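Local atomic coordinates of RavA (Legionella pneumophila str. Paris, PDB entry 6WO6), a protein that is a Legionella pneumophila effector, an elongated, largely helical protein probably linked to cell invasion, whose biochemical activity is not known in detail. Residues A[62-67]-A[80-85]. The protein carries 2 engineered substitutions. Residues are numbered along the deposited sequence; the frame is centred on the assembly and turned at random.
Sequences HAIEAA and FLFQAY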
loop_
_atom_site.group_PDB
_atom_site.type_symbol
_atom_site.label_atom_id
_atom_site.label_comp_id
_atom_site.label_asym_id
_atom_site.label_seq_id
_atom_site.Cartn_x
_atom_site.Cartn_y
_atom_site.Cartn_z
ATOM N N HIS A 62 -22.904 16.847 17.533
ATOM C CA HIS A 62 -23.877 17.209 18.557
ATOM C C HIS A 62 -24.344 18.645 18.376
ATOM O O HIS A 62 -25.527 18.951 18.580
ATOM C CB HIS A 62 -23.281 16.996 19.949
ATOM C CG HIS A 62 -22.995 15.560 20.265
ATOM N ND1 HIS A 62 -23.704 14.520 19.703
ATOM C CD2 HIS A 62 -22.070 14.991 21.074
ATOM C CE1 HIS A 62 -23.232 13.373 20.156
ATOM N NE2 HIS A 62 -22.240 13.631 20.990
ATOM N N ALA A 63 -23.439 19.531 17.951
ATOM C CA ALA A 63 -23.825 20.913 17.689
ATOM C C ALA A 63 -24.965 20.973 16.680
ATOM O O ALA A 63 -25.992 21.618 16.923
ATOM C CB ALA A 63 -22.618 21.712 17.196
ATOM N N ILE A 64 -24.816 20.267 15.554
ATOM C CA ILE A 64 -25.869 20.250 14.545
ATOM C C ILE A 64 -27.164 19.713 15.136
ATOM O O ILE A 64 -28.258 20.167 14.777
ATOM C CB ILE A 64 -25.417 19.428 13.322
ATOM C CG1 ILE A 64 -24.150 20.029 12.712
ATOM C CG2 ILE A 64 -26.523 19.349 12.286
ATOM C CD1 ILE A 64 -23.589 19.223 11.560
ATOM N N GLU A 65 -27.065 18.762 16.068
ATOM C CA GLU A 65 -28.264 18.193 16.671
ATOM C C GLU A 65 -28.905 19.161 17.656
ATOM O O GLU A 65 -30.123 19.112 17.867
ATOM C CB GLU A 65 -27.920 16.865 17.352
ATOM C CG GLU A 65 -29.101 16.142 17.988
ATOM C CD GLU A 65 -30.241 15.904 17.015
ATOM O OE1 GLU A 65 -31.395 16.244 17.354
ATOM O OE2 GLU A 65 -29.983 15.380 15.910
ATOM N N ALA A 66 -28.113 20.058 18.251
ATOM C CA ALA A 66 -28.672 20.992 19.222
ATOM C C ALA A 66 -29.560 22.028 18.546
ATOM O O ALA A 66 -30.618 22.387 19.076
ATOM C CB ALA A 66 -27.550 21.673 20.004
ATOM N N ALA A 67 -29.153 22.515 17.374
ATOM C CA ALA A 67 -29.916 23.520 16.645
ATOM C C ALA A 67 -31.028 22.924 15.790
ATOM O O ALA A 67 -31.690 23.670 15.060
ATOM C CB ALA A 67 -28.980 24.355 15.768
ATOM N N PHE A 80 -28.916 20.814 4.570
ATOM C CA PHE A 80 -27.644 20.898 3.863
ATOM C C PHE A 80 -26.472 20.620 4.796
ATOM O O PHE A 80 -25.556 19.862 4.448
ATOM C CB PHE A 80 -27.491 22.276 3.218
ATOM C CG PHE A 80 -28.398 22.507 2.046
ATOM C CD1 PHE A 80 -29.686 22.984 2.231
ATOM C CD2 PHE A 80 -27.960 22.257 0.756
ATOM C CE1 PHE A 80 -30.525 23.202 1.151
ATOM C CE2 PHE A 80 -28.792 22.473 -0.328
ATOM C CZ PHE A 80 -30.076 22.947 -0.131
ATOM N N LEU A 81 -26.485 21.224 5.988
ATOM C CA LEU A 81 -25.365 21.048 6.907
ATOM C C LEU A 81 -25.241 19.599 7.361
ATOM O O LEU A 81 -24.129 19.062 7.451
ATOM C CB LEU A 81 -25.513 21.982 8.108
ATOM C CG LEU A 81 -24.241 22.113 8.949
ATOM C CD1 LEU A 81 -23.098 22.606 8.079
ATOM C CD2 LEU A 81 -24.453 23.036 10.139
ATOM N N PHE A 82 -26.370 18.941 7.639
ATOM C CA PHE A 82 -26.309 17.552 8.080
ATOM C C PHE A 82 -25.833 16.637 6.960
ATOM O O PHE A 82 -25.037 15.721 7.199
ATOM C CB PHE A 82 -27.669 17.095 8.606
ATOM C CG PHE A 82 -27.619 15.778 9.324
ATOM C CD1 PHE A 82 -27.066 15.690 10.592
ATOM C CD2 PHE A 82 -28.114 14.629 8.731
ATOM C CE1 PHE A 82 -27.010 14.481 11.260
ATOM C CE2 PHE A 82 -28.063 13.415 9.393
ATOM C CZ PHE A 82 -27.509 13.341 10.659
ATOM N N GLN A 83 -26.298 16.870 5.727
ATOM C CA GLN A 83 -25.822 16.058 4.610
ATOM C C GLN A 83 -24.324 16.248 4.385
ATOM O O GLN A 83 -23.603 15.284 4.086
ATOM C CB GLN A 83 -26.611 16.391 3.344
ATOM C CG GLN A 83 -28.041 15.872 3.352
ATOM C CD GLN A 83 -28.824 16.295 2.120
ATOM O OE1 GLN A 83 -28.990 15.521 1.177
ATOM N NE2 GLN A 83 -29.315 17.529 2.128
ATOM N N ALA A 84 -23.832 17.482 4.534
ATOM C CA ALA A 84 -22.402 17.729 4.372
ATOM C C ALA A 84 -21.593 17.027 5.460
ATOM O O ALA A 84 -20.544 16.423 5.175
ATOM C CB ALA A 84 -22.128 19.231 4.380
ATOM N N TYR A 85 -22.058 17.109 6.712
ATOM C CA TYR A 85 -21.405 16.367 7.785
ATOM C C TYR A 85 -21.398 14.874 7.489
ATOM O O TYR A 85 -20.412 14.188 7.769
ATOM C CB TYR A 85 -22.087 16.632 9.128
ATOM C CG TYR A 85 -21.669 15.649 10.207
ATOM C CD1 TYR A 85 -20.476 15.811 10.898
ATOM C CD2 TYR A 85 -22.463 14.551 10.522
ATOM C CE1 TYR A 85 -20.085 14.912 11.877
ATOM C CE2 TYR A 85 -22.080 13.647 11.497
ATOM C CZ TYR A 85 -20.890 13.831 12.172
ATOM O OH TYR A 85 -20.506 12.935 13.145
#
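An antiparallel pair of consecutive helices, 54-66 and 77-92, forms this contact near one end of the elongated RavA chain, which has helices and no strands; Ile64, in the last turn of helix 54-66, points into helix 77-92 and meets Leu81, Phe82 and Tyr85. The axes of the short segments 62-66 and 80-85 run at 162° to each other and pass 10.7 Å apart, a spacing filled by Ile64 together with the side chains that meet it; the backbones come nearest where Ile64 CA lies 7.0 Å from Phe82 CA. The pair illustrates how a single isoleucine can engage one face of a neighbouring helix with both of its branches. Its longer branch carries CD1 between residues one turn apart: Ile64 CD1 is 3.9 Å from Leu81 CG and equally 3.9 Å from Tyr85 CB, so the methyl packs against the root of the tyrosine side chain. With chi2 at 176°, CD1 lies anti to CA and the CG1-CD1 arm reaches out toward helix 77-92, and Leu81 CD2 comes alongside its middle, 4.0 Å from Ile64 CG1. Leu81 also packs on Leu48 of helix 38-51 and Leu26 of helix 23-28, while Tyr85 touches Leu57 and Ala61 earlier on helix 54-66. Beside the helix end, the carbonyl of Ile64 accepts a weak hydrogen bond from His78 NE2. The shorter branch serves the more exposed flank. Phe82, its CG anti to the backbone N (chi1 -169°), presents a ring edge rather than a face, and Ile64 CG2 lies near the ring plane, 4.1 Å from Phe82 CD1.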